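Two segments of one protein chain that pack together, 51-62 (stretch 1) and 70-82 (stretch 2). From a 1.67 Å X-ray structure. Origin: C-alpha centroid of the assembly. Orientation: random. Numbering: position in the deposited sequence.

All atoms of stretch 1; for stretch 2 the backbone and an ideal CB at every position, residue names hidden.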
# COMPACT_ATOMS: atom_id res chain seq x y z
N ALA A 51 -5.04 7.02 17.50
CA ALA A 51 -5.85 6.99 18.70
C ALA A 51 -5.02 6.45 19.86
O ALA A 51 -4.39 5.40 19.74
CB ALA A 51 -7.07 6.11 18.49
N TRP A 52 -5.02 7.18 20.97
CA TRP A 52 -4.26 6.75 22.14
C TRP A 52 -5.05 5.70 22.90
O TRP A 52 -6.21 5.91 23.26
CB TRP A 52 -3.96 7.95 23.04
CG TRP A 52 -3.29 7.54 24.32
CD1 TRP A 52 -3.85 7.47 25.56
CD2 TRP A 52 -1.93 7.11 24.47
NE1 TRP A 52 -2.94 7.01 26.47
CE2 TRP A 52 -1.75 6.79 25.83
CE3 TRP A 52 -0.85 6.96 23.59
CZ2 TRP A 52 -0.52 6.32 26.34
CZ3 TRP A 52 0.37 6.50 24.09
CH2 TRP A 52 0.52 6.19 25.46
N TRP A 53 -4.40 4.56 23.15
CA TRP A 53 -5.01 3.43 23.84
C TRP A 53 -4.36 3.32 25.22
O TRP A 53 -3.34 2.66 25.38
CB TRP A 53 -4.75 2.17 23.02
CG TRP A 53 -5.55 0.97 23.40
CD1 TRP A 53 -6.62 0.92 24.24
CD2 TRP A 53 -5.37 -0.36 22.90
NE1 TRP A 53 -7.13 -0.35 24.29
CE2 TRP A 53 -6.38 -1.16 23.48
CE3 TRP A 53 -4.46 -0.95 22.01
CZ2 TRP A 53 -6.50 -2.53 23.20
CZ3 TRP A 53 -4.58 -2.31 21.74
CH2 TRP A 53 -5.59 -3.08 22.33
N GLU A 54 -4.97 3.96 26.21
CA GLU A 54 -4.46 3.97 27.58
C GLU A 54 -4.19 2.58 28.16
O GLU A 54 -3.12 2.33 28.73
CB GLU A 54 -5.42 4.73 28.49
CG GLU A 54 -5.00 4.77 29.96
CD GLU A 54 -3.80 5.67 30.23
OE1 GLU A 54 -3.21 6.23 29.29
OE2 GLU A 54 -3.44 5.82 31.42
N ALA A 55 -5.16 1.68 28.03
CA ALA A 55 -5.02 0.33 28.57
C ALA A 55 -3.73 -0.38 28.14
O ALA A 55 -3.20 -1.21 28.88
CB ALA A 55 -6.23 -0.51 28.17
N GLN A 56 -3.23 -0.05 26.95
CA GLN A 56 -2.01 -0.68 26.45
C GLN A 56 -0.87 0.32 26.25
O GLN A 56 0.17 -0.03 25.69
CB GLN A 56 -2.31 -1.39 25.12
CG GLN A 56 -3.44 -2.42 25.19
CD GLN A 56 -2.96 -3.82 24.86
OE1 GLN A 56 -3.74 -4.77 24.85
NE2 GLN A 56 -1.67 -3.95 24.58
N ARG A 57 -1.08 1.55 26.71
CA ARG A 57 -0.12 2.64 26.57
C ARG A 57 0.51 2.58 25.19
O ARG A 57 1.73 2.63 25.02
CB ARG A 57 0.96 2.57 27.66
CG ARG A 57 0.40 2.83 29.06
CD ARG A 57 1.48 3.34 30.02
NE ARG A 57 1.95 4.68 29.67
CZ ARG A 57 1.29 5.81 29.92
NH1 ARG A 57 0.12 5.78 30.54
NH2 ARG A 57 1.81 6.97 29.55
N THR A 58 -0.37 2.49 24.20
CA THR A 58 0.02 2.39 22.80
C THR A 58 -0.71 3.39 21.91
O THR A 58 -1.90 3.64 22.11
CB THR A 58 -0.30 0.97 22.28
OG1 THR A 58 0.44 -0.00 23.03
CG2 THR A 58 0.05 0.84 20.80
N LEU A 59 -0.00 3.96 20.94
CA LEU A 59 -0.63 4.87 19.99
C LEU A 59 -1.01 3.98 18.80
O LEU A 59 -0.15 3.43 18.12
CB LEU A 59 0.35 5.95 19.51
CG LEU A 59 -0.22 7.09 18.64
CD1 LEU A 59 -0.61 6.58 17.25
CD2 LEU A 59 -1.43 7.71 19.34
N VAL A 60 -2.31 3.82 18.59
CA VAL A 60 -2.85 3.00 17.52
C VAL A 60 -3.14 3.85 16.28
O VAL A 60 -3.73 4.92 16.40
CB VAL A 60 -4.18 2.36 17.96
CG1 VAL A 60 -4.77 1.54 16.82
CG2 VAL A 60 -3.97 1.49 19.20
N TRP A 61 -2.73 3.41 15.10
CA TRP A 61 -3.05 4.17 13.90
C TRP A 61 -3.08 3.23 12.70
O TRP A 61 -2.61 2.10 12.79
CB TRP A 61 -2.06 5.34 13.72
CG TRP A 61 -0.81 5.07 12.95
CD1 TRP A 61 -0.56 5.42 11.66
CD2 TRP A 61 0.39 4.46 13.44
NE1 TRP A 61 0.73 5.08 11.32
CE2 TRP A 61 1.33 4.49 12.39
CE3 TRP A 61 0.76 3.89 14.67
CZ2 TRP A 61 2.63 3.97 12.53
CZ3 TRP A 61 2.05 3.38 14.80
CH2 TRP A 61 2.96 3.42 13.74
N SER A 62 -3.66 3.69 11.60
CA SER A 62 -3.78 2.84 10.42
C SER A 62 -2.85 3.16 9.27
O SER A 62 -2.50 4.30 9.05
CB SER A 62 -5.20 2.94 9.84
OG SER A 62 -6.18 2.59 10.78
N UNK A 70 -1.49 -0.37 13.07
CA UNK A 70 -0.24 -0.49 13.81
C UNK A 70 -0.33 0.05 15.23
O UNK A 70 -1.22 0.83 15.55
CB UNK A 70 0.88 0.24 13.06
N UNK A 71 0.61 -0.37 16.07
CA UNK A 71 0.64 0.07 17.44
C UNK A 71 2.04 0.50 17.87
O UNK A 71 2.98 -0.30 17.83
CB UNK A 71 0.12 -1.04 18.35
N UNK A 72 2.17 1.76 18.27
CA UNK A 72 3.45 2.29 18.72
C UNK A 72 3.54 2.12 20.23
O UNK A 72 2.68 2.60 20.96
CB UNK A 72 3.61 3.76 18.32
N UNK A 73 4.59 1.43 20.68
CA UNK A 73 4.82 1.19 22.11
C UNK A 73 5.77 2.29 22.59
O UNK A 73 6.57 2.81 21.82
CB UNK A 73 5.39 -0.20 22.37
N UNK A 74 5.69 2.64 23.87
CA UNK A 74 6.52 3.72 24.38
C UNK A 74 8.04 3.53 24.31
O UNK A 74 8.79 4.50 24.47
CB UNK A 74 6.13 3.96 25.84
N UNK A 75 8.50 2.31 24.05
CA UNK A 75 9.94 2.09 23.94
C UNK A 75 10.37 2.23 22.48
O UNK A 75 11.52 1.98 22.11
CB UNK A 75 10.32 0.71 24.49
N UNK A 76 9.42 2.66 21.64
CA UNK A 76 9.70 2.87 20.23
C UNK A 76 9.28 1.75 19.31
O UNK A 76 9.28 1.91 18.08
CB UNK A 76 11.20 3.11 20.05
N UNK A 77 8.95 0.60 19.89
CA UNK A 77 8.54 -0.55 19.10
C UNK A 77 7.21 -0.28 18.40
O UNK A 77 6.36 0.42 18.94
CB UNK A 77 8.43 -1.79 19.98
N UNK A 78 7.07 -0.82 17.20
CA UNK A 78 5.82 -0.70 16.45
C UNK A 78 5.45 -2.12 16.05
O UNK A 78 6.24 -2.83 15.41
CB UNK A 78 5.95 0.22 15.24
N UNK A 79 4.26 -2.55 16.46
CA UNK A 79 3.76 -3.88 16.17
C UNK A 79 2.51 -3.80 15.30
O UNK A 79 1.82 -2.79 15.28
CB UNK A 79 3.46 -4.64 17.47
N UNK A 80 2.24 -4.87 14.56
CA UNK A 80 1.04 -4.92 13.74
C UNK A 80 -0.06 -5.44 14.65
O UNK A 80 0.01 -6.58 15.13
CB UNK A 80 1.22 -5.80 12.50
N UNK A 81 -1.07 -4.61 14.91
CA UNK A 81 -2.19 -4.99 15.77
C UNK A 81 -3.27 -5.73 14.98
O UNK A 81 -3.86 -6.69 15.47
CB UNK A 81 -2.79 -3.75 16.44
N UNK A 82 -3.53 -5.25 13.76
CA UNK A 82 -4.52 -5.87 12.87
C UNK A 82 -3.86 -5.93 11.50
O UNK A 82 -3.38 -4.92 11.00
CB UNK A 82 -5.84 -5.09 12.83

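Strand 58-62 pairs antiparallel with the first strand of stretch 2. At position 70, the CB points to the same face as Trp 61 and lies 3.8 Å from Trp 61 CZ3, over the indole. An apolar side chain of moderate size, branched or not, would suit this ring. The residue is Leu 70: its CB sits over the six-membered ring in a CH-pi contact, 3.8 Å from the centroid, and CD1 reaches 3.6 Å from Trp 61 CZ2.

Position 71 turns to the face of Thr 58 and Val 60. An ideal CB would stand only 3.1 Å from Thr 58 CG2, a tight fit that favours no side chain at all. It is Gly 71, whose CA lies 3.5 Å from Leu 59 O in a CA-H...O contact.

At position 72 the CB returns to the face of Leu 59 and Trp 61; a large apolar or aromatic group could extend past Leu 59. Trp 72 does so: CE3 approaches Leu 59 CB to 3.9 Å, and the ring edge meets that of Trp 52. Its N donates to Leu 59 O at 2.9 Å.

Position 73 is on the face of Thr 58, with its CB 5.0 Å from Thr 58 OG1. That hydroxyl donates to Gln 56 O, leaving the oxygen free to accept, so a long donor such as lysine, arginine or glutamine would serve. In Arg 73, NH1 donates to Thr 58 OG1 at 2.8 Å, while NE reaches the side chain at position 79.

The CB of position 74 points sideways, but the Arg 57 guanidinium is within range of a long side chain; an acid would match its charge. Glu 74 provides the salt bridge, OE1 accepting from Arg 57 NE at 2.8 Å and OE2 from Arg 57 NH2 at 3.1 Å.

Positions 75 to 77 lie beyond stretch 1, so many polar residues would fit, except that phi 99° at 76 calls for glycine. They are Asp 75, Gly 76 and Thr 77.

At position 78 the CB is 4.6 Å from Trp 61 CH2, suiting a small apolar group; Val 78 CG1 reaches 3.7 Å from that CH2. Stretch 1 sets no demand at 79 or 80; Asp 79 OD2 accepts from Arg 73 NE at 2.8 Å in a salt bridge, and 80 is Val 80.

Position 81 points toward Val 60 and Trp 53 across a gap that a longer apolar chain could bridge. Leu 81 CD1 lies 3.7 Å from Val 60 CG2. Position 82, out of reach, is Leu 82.

Stretch 2 70-82: LGWREDGTVDVLL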
# COMPACT_ATOMS: atom_id res chain seq x y z
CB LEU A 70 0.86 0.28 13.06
CG LEU A 70 0.99 -0.12 11.59
CD1 LEU A 70 1.89 0.86 10.86
CD2 LEU A 70 1.55 -1.54 11.51
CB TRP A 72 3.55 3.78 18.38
CG TRP A 72 4.77 4.45 18.94
CD1 TRP A 72 6.04 4.42 18.42
CD2 TRP A 72 4.84 5.24 20.13
NE1 TRP A 72 6.89 5.15 19.22
CE2 TRP A 72 6.18 5.66 20.27
CE3 TRP A 72 3.90 5.64 21.09
CZ2 TRP A 72 6.61 6.46 21.34
CZ3 TRP A 72 4.33 6.43 22.15
CH2 TRP A 72 5.67 6.84 22.27
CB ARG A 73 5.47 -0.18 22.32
CG ARG A 73 4.87 -1.32 21.51
CD ARG A 73 3.36 -1.48 21.71
NE ARG A 73 2.91 -2.75 21.14
CZ ARG A 73 1.69 -3.26 21.28
NH1 ARG A 73 0.76 -2.61 21.99
NH2 ARG A 73 1.40 -4.45 20.76
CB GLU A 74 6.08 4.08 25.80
CG GLU A 74 4.62 4.55 25.83
CD GLU A 74 4.20 5.09 27.18
OE1 GLU A 74 4.28 4.33 28.17
OE2 GLU A 74 3.77 6.26 27.25
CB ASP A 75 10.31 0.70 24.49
CG ASP A 75 9.87 -0.43 23.59
OD1 ASP A 75 8.81 -0.30 22.95
OD2 ASP A 75 10.58 -1.46 23.55
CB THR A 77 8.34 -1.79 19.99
OG1 THR A 77 9.56 -2.11 20.65
CG2 THR A 77 7.88 -2.98 19.16
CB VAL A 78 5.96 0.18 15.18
CG1 VAL A 78 4.62 0.24 14.45
CG2 VAL A 78 6.40 1.59 15.56
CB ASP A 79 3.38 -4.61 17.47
CG ASP A 79 4.56 -4.84 18.37
OD1 ASP A 79 5.57 -5.38 17.88
OD2 ASP A 79 4.48 -4.49 19.57
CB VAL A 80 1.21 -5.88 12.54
CG1 VAL A 80 -0.09 -5.97 11.75
CG2 VAL A 80 2.34 -5.40 11.64
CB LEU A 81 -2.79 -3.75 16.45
CG LEU A 81 -1.86 -2.96 17.38
CD1 LEU A 81 -2.57 -1.71 17.89
CD2 LEU A 81 -1.44 -3.85 18.54
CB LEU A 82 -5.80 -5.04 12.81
CG LEU A 82 -6.62 -4.98 14.10
CD1 LEU A 82 -7.80 -4.04 13.91
CD2 LEU A 82 -7.11 -6.37 14.45
O HOH W 1 3.91 0.92 25.44
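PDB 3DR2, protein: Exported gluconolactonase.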